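Local coordinates for protein beta-1,3-1,4-glucanase (Caldicellulosiruptor sp. F32, PDB 5H4R) that probably hydrolyses mixed-linkage beta-1,3-1,4-glucans as a family 5 lichenase, and is held here as an engineered variant with a cello-oligosaccharide in its cleft, at residues 50-55 against 358-363; 87-92 against 380-385; 189-194 against 240-245; 267-272 against 320-325; 277-282 against 327-332. The protein carries 1 engineered substitution. All coordinates share one frame; numbering follows the deposited sequence.

Contact 1: residues 50-55 against 358-363; sequences GWNLGN and CWWDNN. With BGC (beta-D-glucopyranose), chain B; BGC (beta-D-glucopyranose), chain C.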
# COMPACT_ATOMS: atom_id res chain seq x y z
N GLY A 50 -7.53 6.27 2.19
CA GLY A 50 -7.60 4.84 2.36
C GLY A 50 -7.22 4.37 3.74
O GLY A 50 -6.53 5.05 4.51
N TRP A 51 -7.67 3.16 4.04
CA TRP A 51 -7.40 2.47 5.29
C TRP A 51 -6.93 1.07 4.93
O TRP A 51 -7.60 0.38 4.17
CB TRP A 51 -8.67 2.43 6.12
CG TRP A 51 -8.59 1.80 7.48
CD1 TRP A 51 -8.28 2.43 8.66
CD2 TRP A 51 -8.90 0.44 7.82
NE1 TRP A 51 -8.36 1.53 9.71
CE2 TRP A 51 -8.73 0.31 9.22
CE3 TRP A 51 -9.29 -0.68 7.08
CZ2 TRP A 51 -8.93 -0.90 9.89
CZ3 TRP A 51 -9.50 -1.87 7.75
CH2 TRP A 51 -9.32 -1.98 9.14
N ASN A 52 -5.74 0.69 5.42
CA ASN A 52 -5.22 -0.65 5.22
C ASN A 52 -5.75 -1.60 6.29
O ASN A 52 -5.67 -1.30 7.48
CB ASN A 52 -3.69 -0.65 5.33
CG ASN A 52 -2.98 -0.24 4.05
OD1 ASN A 52 -2.64 -1.08 3.22
ND2 ASN A 52 -2.64 1.05 3.93
N LEU A 53 -6.26 -2.74 5.84
CA LEU A 53 -6.54 -3.91 6.68
C LEU A 53 -5.20 -4.60 6.97
O LEU A 53 -4.87 -5.67 6.46
CB LEU A 53 -7.52 -4.81 5.96
CG LEU A 53 -8.09 -5.97 6.80
CD1 LEU A 53 -8.99 -5.45 7.90
CD2 LEU A 53 -8.82 -6.92 5.88
N GLY A 54 -4.38 -3.92 7.78
CA GLY A 54 -3.03 -4.37 8.00
C GLY A 54 -2.92 -5.54 8.97
O GLY A 54 -3.76 -5.74 9.85
N ASN A 55 -1.84 -6.29 8.81
CA ASN A 55 -1.56 -7.46 9.67
C ASN A 55 -2.73 -8.44 9.70
O ASN A 55 -2.99 -9.09 10.72
CB ASN A 55 -1.17 -7.02 11.08
CG ASN A 55 0.31 -6.62 11.18
OD1 ASN A 55 1.01 -6.51 10.18
ND2 ASN A 55 0.78 -6.41 12.40
N CYS A 358 -3.11 6.15 1.96
CA CYS A 358 -3.76 5.11 2.76
C CYS A 358 -2.98 4.85 4.05
O CYS A 358 -1.81 4.46 4.00
CB CYS A 358 -3.88 3.79 2.00
SG CYS A 358 -4.60 3.95 0.33
N TRP A 359 -3.64 5.05 5.20
CA TRP A 359 -3.02 4.78 6.49
C TRP A 359 -2.89 3.29 6.77
O TRP A 359 -3.80 2.49 6.49
CB TRP A 359 -3.85 5.43 7.60
CG TRP A 359 -3.26 5.29 9.00
CD1 TRP A 359 -3.30 4.18 9.81
CD2 TRP A 359 -2.56 6.30 9.74
NE1 TRP A 359 -2.65 4.43 10.99
CE2 TRP A 359 -2.18 5.72 10.97
CE3 TRP A 359 -2.20 7.63 9.47
CZ2 TRP A 359 -1.48 6.43 11.95
CZ3 TRP A 359 -1.50 8.35 10.45
CH2 TRP A 359 -1.15 7.74 11.67
N TRP A 360 -1.75 2.91 7.34
CA TRP A 360 -1.46 1.52 7.72
C TRP A 360 -2.06 1.26 9.10
O TRP A 360 -1.49 1.67 10.11
CB TRP A 360 0.05 1.29 7.73
CG TRP A 360 0.43 -0.09 8.09
CD1 TRP A 360 1.02 -0.50 9.24
CD2 TRP A 360 0.22 -1.25 7.30
NE1 TRP A 360 1.20 -1.86 9.22
CE2 TRP A 360 0.72 -2.35 8.04
CE3 TRP A 360 -0.32 -1.49 6.04
CZ2 TRP A 360 0.69 -3.64 7.55
CZ3 TRP A 360 -0.34 -2.77 5.56
CH2 TRP A 360 0.16 -3.83 6.31
N ASP A 361 -3.20 0.56 9.17
CA ASP A 361 -3.85 0.28 10.45
C ASP A 361 -3.71 -1.22 10.72
O ASP A 361 -4.48 -2.04 10.21
CB ASP A 361 -5.32 0.70 10.46
CG ASP A 361 -5.93 0.64 11.85
OD1 ASP A 361 -5.42 -0.15 12.69
OD2 ASP A 361 -6.94 1.34 12.10
N ASN A 362 -2.74 -1.56 11.57
CA ASN A 362 -2.44 -2.95 11.88
C ASN A 362 -3.06 -3.43 13.20
O ASN A 362 -2.70 -4.50 13.69
CB ASN A 362 -0.92 -3.18 11.90
CG ASN A 362 -0.22 -2.42 13.02
OD1 ASN A 362 -0.83 -1.58 13.67
ND2 ASN A 362 1.04 -2.71 13.24
N ASN A 363 -4.04 -2.70 13.74
CA ASN A 363 -4.75 -3.07 14.96
C ASN A 363 -3.81 -3.26 16.16
O ASN A 363 -4.14 -3.99 17.09
CB ASN A 363 -5.57 -4.35 14.78
CG ASN A 363 -6.70 -4.48 15.80
OD1 ASN A 363 -7.30 -3.49 16.19
ND2 ASN A 363 -6.98 -5.72 16.24
C2 BGC B . 3.55 -4.26 10.65
C3 BGC B . 4.26 -5.02 11.76
C4 BGC B . 4.64 -6.40 11.25
C5 BGC B . 5.44 -6.29 9.95
C6 BGC B . 5.75 -7.65 9.34
C1 BGC B . 4.45 -4.21 9.43
O2 BGC B . 3.25 -2.93 11.11
O3 BGC B . 3.34 -5.10 12.86
O4 BGC B . 5.51 -6.98 12.24
O5 BGC B . 4.71 -5.55 9.01
O6 BGC B . 6.71 -7.48 8.27
C2 BGC C . 4.96 -3.11 4.93
C3 BGC C . 3.95 -3.45 6.02
C4 BGC C . 4.58 -3.05 7.34
C5 BGC C . 4.56 -1.53 7.35
C6 BGC C . 5.17 -0.95 8.63
C1 BGC C . 5.79 -1.85 5.22
O2 BGC C . 4.30 -3.04 3.65
O3 BGC C . 3.71 -4.85 5.95
O4 BGC C . 3.75 -3.55 8.39
O5 BGC C . 5.24 -0.99 6.22
O6 BGC C . 6.46 -1.48 8.94
O HOH W 1 -1.21 -6.57 14.63
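Asn-52 and Trp-360 meet where the first and last strands of the barrel run parallel and close it. Bonds from Trp-359 N to Gly-50 O and from Asn-52 N to Trp-359 O join the backbones. From its CB, 3.3 Å from Trp-359 O, the Asn-52 side chain leads to CG, 3.5 Å from CE3 of Trp-360. There it divides: OD1 sits beside CE3 and CZ3 and accepts from Arg-98, while ND2 gives a straight bond of 3.2 Å to Trp-359 O, in the amide plane, and a second to Gly-325 O. Asparagine suits the place by offering both donor and acceptor.

Trp-360 CG, anti to its backbone N (chi1 -179°), carries the indole between Gly-54 CA, in a CH-pi contact, and C3 of the chain C glucose on the opposite face. A CB at Gly-54 would be tight against the ring. At the edge, Trp-360 NE1 donates to O2 of the chain B glucose (3.0 Å). Asn-55 ND2 gives O3 of that sugar a 2.9 Å bond, and Asn-362 ND2, bonded more strongly to Glu-370 O, adds weak ones to O2 and O3. On the other face of the sheet Trp-51 NE1 donates to Asp-361 OD2 (2.8 Å). The seam thus builds a sugar platform: an aromatic face packs against one glucose, N-H donors read the next, and Asn-52, oblique to the ring, helps hold the indole.

Contact 2: residues 87-92 against 380-385; sequences DTVKKA and LKWVYP
Leu-380 starts the contact by laying CD1 and CB beside Thr-88, with CD1 4.0 Å from Thr-88 OG1. That hydroxyl is already bonded to Gln-84 O one turn earlier in the helix, which is how a threonine can present itself to a leucine. The carbonyl O of Leu-380 lies 3.9 Å from Thr-88 CG2. The left-handed backbone of Leu-380 (phi 60°) turns the chain into the short strand that follows.

Two residues on, Trp-382 carries most of the contact. Its CG stands anti to the carbonyl carbon (chi1 -65°), and the indole reaches over to the helix. NE1 passes 3.7 Å from Thr-88 CG2, and CZ2 comes 3.4 Å from Ala-92 CB, a close fit that the small alanine allows. Val-89 CA sits at the ring's edge. The indole N-H is not wasted on this apolar surface: one water, in the ring plane, accepts from Trp-382 NE1 (2.9 Å) and donates to Thr-88 O (2.8 Å), so the polar link is indirect.

Leu-375 touches Thr-88, Val-89 and Trp-382 alike. The arrangement is that of a small two-stranded antiparallel sheet, 375-376 with 381-382, packed against helix 83-91 on the outside of a (beta/alpha)8 barrel.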
# COMPACT_ATOMS: atom_id res chain seq x y z
N ASP A 87 -17.94 -1.51 7.46
CA ASP A 87 -18.94 -0.44 7.58
C ASP A 87 -18.44 0.70 8.45
O ASP A 87 -18.67 1.88 8.15
CB ASP A 87 -20.23 -0.96 8.21
CG ASP A 87 -21.00 -1.96 7.35
OD1 ASP A 87 -20.71 -2.15 6.15
OD2 ASP A 87 -21.93 -2.54 7.93
N THR A 88 -17.79 0.36 9.57
CA THR A 88 -17.26 1.35 10.49
C THR A 88 -16.18 2.20 9.83
O THR A 88 -16.16 3.43 9.99
CB THR A 88 -16.74 0.63 11.73
OG1 THR A 88 -17.84 0.00 12.41
CG2 THR A 88 -16.08 1.61 12.70
N VAL A 89 -15.30 1.57 9.06
CA VAL A 89 -14.24 2.28 8.33
C VAL A 89 -14.85 3.23 7.31
O VAL A 89 -14.45 4.40 7.22
CB VAL A 89 -13.29 1.27 7.68
CG1 VAL A 89 -12.31 1.95 6.73
CG2 VAL A 89 -12.52 0.47 8.74
N LYS A 90 -15.84 2.76 6.54
CA LYS A 90 -16.53 3.65 5.61
C LYS A 90 -17.19 4.82 6.34
O LYS A 90 -17.09 5.98 5.90
CB LYS A 90 -17.57 2.87 4.81
CG LYS A 90 -18.43 3.73 3.87
CD LYS A 90 -17.68 4.07 2.58
CE LYS A 90 -18.54 4.89 1.60
NZ LYS A 90 -19.83 4.25 1.27
N LYS A 91 -17.92 4.54 7.42
CA LYS A 91 -18.64 5.59 8.13
C LYS A 91 -17.71 6.69 8.63
O LYS A 91 -18.13 7.86 8.76
CB LYS A 91 -19.42 4.99 9.30
CG LYS A 91 -20.09 5.98 10.21
CD LYS A 91 -21.08 5.27 11.13
CE LYS A 91 -21.46 6.12 12.34
NZ LYS A 91 -21.95 7.47 11.95
N ALA A 92 -16.46 6.35 8.95
CA ALA A 92 -15.51 7.33 9.45
C ALA A 92 -15.00 8.26 8.36
O ALA A 92 -14.39 9.29 8.67
CB ALA A 92 -14.34 6.62 10.11
N LEU A 380 -14.88 -2.10 17.74
CA LEU A 380 -15.23 -1.19 16.65
C LEU A 380 -15.29 0.26 17.12
O LEU A 380 -16.02 1.09 16.57
CB LEU A 380 -16.54 -1.61 16.00
CG LEU A 380 -16.48 -2.99 15.36
CD1 LEU A 380 -17.81 -3.31 14.74
CD2 LEU A 380 -15.38 -3.11 14.31
N LYS A 381 -14.49 0.57 18.13
CA LYS A 381 -14.31 1.94 18.59
C LYS A 381 -13.00 2.51 18.05
O LYS A 381 -11.97 1.82 17.98
CB LYS A 381 -14.31 2.00 20.11
CG LYS A 381 -15.68 1.63 20.71
CD LYS A 381 -15.82 2.05 22.15
CE LYS A 381 -17.02 1.36 22.79
NZ LYS A 381 -18.19 1.26 21.85
N TRP A 382 -13.03 3.79 17.68
CA TRP A 382 -11.81 4.45 17.25
C TRP A 382 -11.02 4.85 18.49
O TRP A 382 -11.52 5.60 19.35
CB TRP A 382 -12.12 5.66 16.37
CG TRP A 382 -12.75 5.27 15.08
CD1 TRP A 382 -14.08 5.24 14.81
CD2 TRP A 382 -12.09 4.78 13.90
NE1 TRP A 382 -14.31 4.79 13.54
CE2 TRP A 382 -13.09 4.50 12.95
CE3 TRP A 382 -10.75 4.58 13.55
CZ2 TRP A 382 -12.81 4.02 11.68
CZ3 TRP A 382 -10.47 4.10 12.26
CH2 TRP A 382 -11.50 3.81 11.36
N VAL A 383 -9.79 4.36 18.59
CA VAL A 383 -8.92 4.73 19.71
C VAL A 383 -8.38 6.14 19.54
O VAL A 383 -8.22 6.88 20.53
CB VAL A 383 -7.79 3.70 19.83
CG1 VAL A 383 -6.83 4.10 20.94
CG2 VAL A 383 -8.36 2.33 20.12
N TYR A 384 -8.11 6.53 18.30
CA TYR A 384 -7.51 7.81 17.96
C TYR A 384 -8.40 8.52 16.94
O TYR A 384 -8.01 8.75 15.80
CB TYR A 384 -6.10 7.62 17.41
CG TYR A 384 -5.19 7.00 18.42
CD1 TYR A 384 -4.84 7.70 19.55
CD2 TYR A 384 -4.66 5.71 18.23
CE1 TYR A 384 -4.02 7.15 20.49
CE2 TYR A 384 -3.84 5.14 19.18
CZ TYR A 384 -3.50 5.86 20.30
OH TYR A 384 -2.68 5.36 21.29
N PRO A 385 -9.63 8.86 17.33
CA PRO A 385 -10.51 9.59 16.40
C PRO A 385 -9.92 10.92 15.96
O PRO A 385 -10.25 11.42 14.88
CB PRO A 385 -11.80 9.76 17.20
CG PRO A 385 -11.37 9.70 18.63
CD PRO A 385 -10.21 8.73 18.67
O HOH W 2 -16.93 4.89 12.23

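Contact 3: residues 189-194 against 240-245; sequences PRLTGS and PGYAAA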
# COMPACT_ATOMS: atom_id res chain seq x y z
N PRO A 189 8.87 -4.93 -3.43
CA PRO A 189 9.81 -5.87 -4.05
C PRO A 189 11.24 -5.41 -3.81
O PRO A 189 11.58 -4.25 -4.06
CB PRO A 189 9.44 -5.83 -5.53
CG PRO A 189 8.85 -4.50 -5.74
CD PRO A 189 8.13 -4.14 -4.43
N ARG A 190 12.08 -6.33 -3.33
CA ARG A 190 13.43 -5.96 -2.91
C ARG A 190 14.25 -7.22 -2.68
O ARG A 190 13.72 -8.33 -2.63
CB ARG A 190 13.39 -5.13 -1.63
CG ARG A 190 12.91 -5.92 -0.42
CD ARG A 190 12.43 -5.02 0.70
NE ARG A 190 12.21 -5.80 1.90
CZ ARG A 190 11.10 -6.48 2.17
NH1 ARG A 190 10.09 -6.50 1.30
NH2 ARG A 190 11.01 -7.17 3.29
N LEU A 191 15.54 -7.02 -2.50
CA LEU A 191 16.43 -8.08 -2.07
C LEU A 191 16.34 -8.08 -0.55
O LEU A 191 16.32 -7.00 0.06
CB LEU A 191 17.86 -7.84 -2.56
CG LEU A 191 18.00 -7.67 -4.08
CD1 LEU A 191 19.40 -7.20 -4.44
CD2 LEU A 191 17.70 -8.97 -4.77
N THR A 192 16.21 -9.24 0.06
CA THR A 192 16.06 -9.30 1.51
C THR A 192 17.33 -9.82 2.17
O THR A 192 18.12 -10.55 1.58
CB THR A 192 14.89 -10.17 1.93
OG1 THR A 192 15.13 -11.51 1.48
CG2 THR A 192 13.60 -9.65 1.36
N GLY A 193 17.52 -9.44 3.43
CA GLY A 193 18.69 -9.86 4.18
C GLY A 193 19.97 -9.44 3.51
O GLY A 193 20.83 -10.27 3.21
N SER A 194 20.08 -8.14 3.22
CA SER A 194 21.16 -7.60 2.39
C SER A 194 21.30 -6.13 2.71
O SER A 194 20.31 -5.47 3.04
CB SER A 194 20.85 -7.78 0.90
OG SER A 194 21.50 -6.80 0.11
N PRO A 240 4.78 -0.74 -8.12
CA PRO A 240 5.85 -0.06 -7.38
C PRO A 240 7.18 -0.16 -8.08
O PRO A 240 7.36 -1.01 -8.96
CB PRO A 240 5.88 -0.85 -6.06
CG PRO A 240 5.67 -2.22 -6.53
CD PRO A 240 4.67 -2.14 -7.67
N GLY A 241 8.14 0.64 -7.61
CA GLY A 241 9.55 0.39 -7.82
C GLY A 241 10.17 -0.32 -6.62
O GLY A 241 9.49 -0.82 -5.72
N TYR A 242 11.50 -0.38 -6.63
CA TYR A 242 12.22 -1.09 -5.59
C TYR A 242 11.79 -0.64 -4.20
O TYR A 242 11.81 0.56 -3.88
CB TYR A 242 13.73 -0.89 -5.79
CG TYR A 242 14.58 -1.81 -4.96
CD1 TYR A 242 14.91 -1.49 -3.63
CD2 TYR A 242 15.02 -3.03 -5.47
CE1 TYR A 242 15.67 -2.37 -2.87
CE2 TYR A 242 15.77 -3.91 -4.73
CZ TYR A 242 16.11 -3.57 -3.43
OH TYR A 242 16.85 -4.45 -2.71
N ALA A 243 11.41 -1.61 -3.37
CA ALA A 243 11.00 -1.41 -1.98
C ALA A 243 9.80 -0.49 -1.84
O ALA A 243 9.49 -0.04 -0.73
CB ALA A 243 12.18 -0.89 -1.13
N ALA A 244 9.09 -0.23 -2.94
CA ALA A 244 8.01 0.75 -3.00
C ALA A 244 8.48 2.14 -2.58
O ALA A 244 7.66 2.99 -2.23
CB ALA A 244 6.80 0.34 -2.16
N ALA A 245 9.77 2.41 -2.66
CA ALA A 245 10.27 3.71 -2.27
C ALA A 245 9.98 4.75 -3.36
O ALA A 245 10.07 4.44 -4.55
CB ALA A 245 11.77 3.66 -2.02
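Pro-189 and Ala-243 join two loops that have no regular secondary structure, through a nearly straight bond of 2.7 Å from Ala-243 N to Pro-189 O. The segment 240-245 is curled on itself by bonds from Ala-244 N to Gly-241 O and from Ala-245 N to Tyr-242 O, which offers Ala-243 N to the other loop.

Tyr-242 does most of the side-chain work. With CG anti to its backbone N (chi1 -168°), the ring lies back along 189-191. Arg-190 CA packs over one face, 4.0 Å from the ring centroid, and Arg-190 CB comes 3.6 Å from Tyr-242 CZ. At the tip, Tyr-242 OH accepts from Leu-191 N (2.9 Å) and also bonds Phe-196 O. A leucine here would remove that hydroxyl and would probably leave Leu-191 N without its acceptor and the 189-191 chain freer to shift. The guanidinium of Arg-190 leads away to a salt bridge with Glu-197. Nearer the barrel, two rigid rings meet, Pro-189 CD 3.8 Å from Pro-240 CG.

Helix 205-226 backs both Pro-189 and Tyr-242. Loops tied in this way, following strands 181-184 and 237-240, belong to the C-terminal rim of a TIM barrel, the end where the engineered Gln-188 and the sugars lie.

Contact 4: residues 267-272 against 320-325; sequences IIISVH and IPVVIG
Val-271 and Ile-324 press together on the outer face of two neighbouring parallel strands, Val-271 CG2 3.5 Å from Ile-324 CG1. With Val-271 CG1 anti to the carbonyl carbon (chi1 -54°), CG2 falls in the crowded position between the backbone N and the carbonyl carbon, turned to its neighbour. On the same face Val-322 CG2 fits beside Ile-269 CB at 4.1 Å. Just before the strand, Ile-320 CG2 lies against Ile-269 CG1.

On the Ile-268 side, the branched chain straddles its partners: CG1 meets Pro-321 CG and CG2 meets Val-323 CG2, each at 3.7 Å. Pro-321 CG also lies 3.5 Å from Ile-267 O. Beta-branched residues suit strands packed so closely. The backbones are stitched by four hydrogen bonds, from Ile-269 N to Pro-321 O through to Gly-325 N to Val-271 O.

Helix 298-316 lies over Val-271, Val-322 and Ile-324. Toward the other face, Met-238 of strand 237-240 touches Ile-268, Ser-270 and Val-323, while helix 39-47 packs on Pro-321 and Val-323.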
# COMPACT_ATOMS: atom_id res chain seq x y z
N ILE A 267 -2.30 2.83 -15.45
CA ILE A 267 -1.26 2.36 -14.54
C ILE A 267 -1.00 3.45 -13.51
O ILE A 267 -0.70 4.59 -13.88
CB ILE A 267 0.04 1.98 -15.28
CG1 ILE A 267 -0.21 0.95 -16.39
CG2 ILE A 267 1.07 1.48 -14.28
CD1 ILE A 267 -0.81 -0.31 -15.94
N ILE A 268 -1.10 3.08 -12.23
CA ILE A 268 -0.91 3.99 -11.10
C ILE A 268 0.43 3.66 -10.46
O ILE A 268 0.73 2.49 -10.24
CB ILE A 268 -2.04 3.84 -10.07
CG1 ILE A 268 -3.41 4.18 -10.69
CG2 ILE A 268 -1.77 4.68 -8.85
CD1 ILE A 268 -4.57 3.90 -9.78
N ILE A 269 1.21 4.69 -10.17
CA ILE A 269 2.48 4.49 -9.47
C ILE A 269 2.19 4.31 -7.99
O ILE A 269 1.48 5.12 -7.39
CB ILE A 269 3.42 5.68 -9.69
CG1 ILE A 269 3.66 5.97 -11.16
CG2 ILE A 269 4.76 5.46 -8.96
CD1 ILE A 269 4.20 4.83 -11.94
N SER A 270 2.72 3.25 -7.40
CA SER A 270 2.57 2.92 -5.99
C SER A 270 3.83 3.30 -5.23
O SER A 270 4.93 2.89 -5.61
CB SER A 270 2.31 1.42 -5.81
OG SER A 270 2.32 1.07 -4.44
N VAL A 271 3.67 4.06 -4.14
CA VAL A 271 4.79 4.33 -3.24
C VAL A 271 4.32 4.16 -1.80
O VAL A 271 3.14 4.36 -1.48
CB VAL A 271 5.40 5.74 -3.41
CG1 VAL A 271 5.80 6.01 -4.84
CG2 VAL A 271 4.46 6.80 -2.94
N HIS A 272 5.27 3.84 -0.94
CA HIS A 272 5.08 3.84 0.51
C HIS A 272 6.05 4.85 1.09
O HIS A 272 7.19 4.95 0.61
CB HIS A 272 5.35 2.50 1.13
CG HIS A 272 4.46 1.43 0.62
ND1 HIS A 272 4.62 0.10 0.94
CD2 HIS A 272 3.39 1.50 -0.21
CE1 HIS A 272 3.68 -0.60 0.34
NE2 HIS A 272 2.91 0.22 -0.36
N ILE A 320 0.11 11.43 -14.85
CA ILE A 320 0.26 10.04 -14.47
C ILE A 320 -0.14 9.91 -13.00
O ILE A 320 0.40 10.62 -12.15
CB ILE A 320 1.71 9.56 -14.69
CG1 ILE A 320 2.06 9.71 -16.16
CG2 ILE A 320 1.86 8.14 -14.20
CD1 ILE A 320 3.52 9.59 -16.44
N PRO A 321 -1.07 9.01 -12.66
CA PRO A 321 -1.55 8.94 -11.28
C PRO A 321 -0.58 8.24 -10.34
O PRO A 321 0.12 7.30 -10.72
CB PRO A 321 -2.84 8.13 -11.42
CG PRO A 321 -2.60 7.25 -12.61
CD PRO A 321 -1.86 8.14 -13.57
N VAL A 322 -0.59 8.71 -9.10
CA VAL A 322 0.24 8.23 -8.00
C VAL A 322 -0.62 8.03 -6.77
O VAL A 322 -1.40 8.92 -6.40
CB VAL A 322 1.35 9.25 -7.68
CG1 VAL A 322 2.13 8.82 -6.46
CG2 VAL A 322 2.26 9.51 -8.88
N VAL A 323 -0.47 6.88 -6.10
CA VAL A 323 -1.14 6.60 -4.84
C VAL A 323 -0.09 6.21 -3.80
O VAL A 323 0.78 5.37 -4.08
CB VAL A 323 -2.20 5.49 -5.00
CG1 VAL A 323 -2.69 4.95 -3.65
CG2 VAL A 323 -3.37 6.00 -5.82
N ILE A 324 -0.16 6.81 -2.62
CA ILE A 324 0.66 6.42 -1.48
C ILE A 324 -0.13 5.33 -0.76
O ILE A 324 -1.09 5.59 -0.04
CB ILE A 324 0.99 7.62 -0.58
CG1 ILE A 324 1.88 8.60 -1.33
CG2 ILE A 324 1.61 7.16 0.72
CD1 ILE A 324 2.04 9.92 -0.62
N GLY A 325 0.24 4.07 -1.02
CA GLY A 325 -0.53 2.96 -0.52
C GLY A 325 -0.35 2.69 0.96
O GLY A 325 -1.16 1.97 1.55

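Contact 5: residues 277-282 against 327-332; sequences YNFALQ and FGARDK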
# COMPACT_ATOMS: atom_id res chain seq x y z
N TYR A 277 11.16 9.41 8.64
CA TYR A 277 11.32 8.07 9.20
C TYR A 277 11.53 8.09 10.71
O TYR A 277 10.93 7.29 11.44
CB TYR A 277 12.49 7.38 8.50
CG TYR A 277 12.91 6.08 9.13
CD1 TYR A 277 12.20 4.90 8.88
CD2 TYR A 277 14.00 6.02 9.98
CE1 TYR A 277 12.57 3.73 9.46
CE2 TYR A 277 14.37 4.84 10.56
CZ TYR A 277 13.65 3.70 10.30
OH TYR A 277 14.06 2.53 10.90
N ASN A 278 12.39 8.99 11.20
CA ASN A 278 12.76 8.96 12.61
C ASN A 278 11.56 9.22 13.52
O ASN A 278 11.52 8.73 14.66
CB ASN A 278 13.92 9.93 12.91
CG ASN A 278 13.60 11.40 12.58
OD1 ASN A 278 12.56 11.74 12.07
ND2 ASN A 278 14.55 12.27 12.91
N PHE A 279 10.57 9.97 13.03
CA PHE A 279 9.31 10.19 13.73
C PHE A 279 8.28 9.08 13.49
O PHE A 279 7.71 8.54 14.44
CB PHE A 279 8.68 11.53 13.31
CG PHE A 279 7.32 11.75 13.85
CD1 PHE A 279 7.12 12.03 15.18
CD2 PHE A 279 6.20 11.62 13.03
CE1 PHE A 279 5.86 12.19 15.69
CE2 PHE A 279 4.94 11.79 13.54
CZ PHE A 279 4.76 12.08 14.85
N ALA A 280 8.04 8.74 12.22
CA ALA A 280 6.87 7.96 11.85
C ALA A 280 7.04 6.46 12.06
O ALA A 280 6.09 5.79 12.44
CB ALA A 280 6.57 8.23 10.39
N LEU A 281 8.23 5.93 11.79
CA LEU A 281 8.40 4.48 11.69
C LEU A 281 9.52 3.94 12.58
O LEU A 281 9.39 2.83 13.10
CB LEU A 281 8.64 4.12 10.24
CG LEU A 281 8.92 2.65 9.93
CD1 LEU A 281 7.78 1.79 10.35
CD2 LEU A 281 9.18 2.52 8.42
N GLN A 282 10.60 4.69 12.78
CA GLN A 282 11.66 4.24 13.68
C GLN A 282 11.10 3.97 15.07
O GLN A 282 10.27 4.72 15.58
CB GLN A 282 12.78 5.28 13.75
CG GLN A 282 13.99 4.77 14.47
CD GLN A 282 15.20 5.69 14.28
OE1 GLN A 282 15.05 6.85 13.94
NE2 GLN A 282 16.39 5.15 14.50
N PHE A 327 1.17 4.87 4.58
CA PHE A 327 1.88 5.78 5.45
C PHE A 327 1.26 5.65 6.83
O PHE A 327 0.23 5.00 7.03
CB PHE A 327 1.80 7.25 4.97
CG PHE A 327 0.55 7.96 5.37
CD1 PHE A 327 -0.69 7.59 4.83
CD2 PHE A 327 0.57 9.02 6.27
CE1 PHE A 327 -1.85 8.24 5.20
CE2 PHE A 327 -0.60 9.67 6.62
CZ PHE A 327 -1.80 9.28 6.08
N GLY A 328 1.91 6.28 7.79
CA GLY A 328 1.38 6.33 9.15
C GLY A 328 2.46 6.81 10.08
O GLY A 328 3.61 7.00 9.69
N ALA A 329 2.07 7.03 11.34
CA ALA A 329 3.00 7.34 12.42
C ALA A 329 2.64 6.46 13.59
O ALA A 329 1.48 6.43 14.02
CB ALA A 329 2.94 8.82 12.80
N ARG A 330 3.61 5.70 14.07
CA ARG A 330 3.39 4.78 15.18
C ARG A 330 3.33 5.56 16.48
O ARG A 330 4.00 6.58 16.65
CB ARG A 330 4.49 3.73 15.22
CG ARG A 330 5.86 4.27 15.53
CD ARG A 330 6.97 3.25 15.23
NE ARG A 330 6.98 2.13 16.18
CZ ARG A 330 7.78 1.08 16.07
NH1 ARG A 330 8.63 0.98 15.05
NH2 ARG A 330 7.76 0.11 16.99
N ASP A 331 2.53 5.06 17.41
CA ASP A 331 2.47 5.69 18.72
C ASP A 331 3.82 5.58 19.42
O ASP A 331 4.45 4.53 19.43
CB ASP A 331 1.38 5.05 19.57
CG ASP A 331 1.36 5.59 20.99
OD1 ASP A 331 1.30 6.82 21.18
OD2 ASP A 331 1.45 4.77 21.91
N LYS A 332 4.26 6.69 20.01
CA LYS A 332 5.49 6.75 20.80
C LYS A 332 5.13 7.36 22.14
O LYS A 332 5.18 8.58 22.32
CB LYS A 332 6.60 7.52 20.11
CG LYS A 332 6.97 6.84 18.81
CD LYS A 332 8.12 7.53 18.07
CE LYS A 332 8.60 6.67 16.95
NZ LYS A 332 9.76 7.26 16.25
O HOH W 3 5.24 8.81 16.06
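Lys-332 NZ is gripped by backbone carbonyls at the end of helix 277-280: it donates 2.7 Å to Gln-282 O and 3.0 Å to Phe-279 O, approaching the latter from above the carbonyl plane. Ser-289 OG and Val-290 O bind it as well. The chain, extended beyond CG, carries NZ across to the other segment, and the carbonyls ringing its tip would favour the charged form. A methionine in its place would probably leave Gln-282 O without this donor and the turn after the helix less firmly held.

Arg-330 adds two links of its own. Its backbone N bonds Ala-280 O (3.0 Å), and its chain, bent at chi3 (-70°), brings NH1 to Leu-281 O at 2.8 Å, with the oxygen in the guanidinium plane. A water donates to both Phe-279 O and Arg-330 O. Small residues allow close approach: Ala-280 CB lies 3.3 Å from Gly-328 O, a buried oxygen with no partner in the model. Ala-329 CB meets Phe-279 CE2 at 3.7 Å.

Helix 336-352 packs against Phe-279 and Ala-329. Two loops following successive strands, 267-272 and 322-327, are joined here at the catalytic-face rim typical of a TIM barrel, and Leu-281 lines the glycan pocket.

Contacts 1 and 4 are two seams of one closed eight-stranded barrel, with centres 17 Å apart, separated the short way round by the seam of strands 322-327 and 356-361; Cys-358 N reaches Ile-324 O at 2.9 Å. Contact 5 continues from strand 322-327, and Phe-327 O bonds Trp-360 N at 2.9 Å. Contact 3 meets contact 4 where His-272 N lies 2.8 Å from Ala-244 O. Contacts 1, 3, 4 and 5 thus come round the sugar cleft: contact 1 binds glucose directly, Leu-281 of contact 5 lines the pocket, and His-272 of contact 4 bonds the engineered Gln-188. Contact 2 lies outside the barrel, yet Val-89 CG1 packs on Trp-51 CB of contact 1 at 3.7 Å.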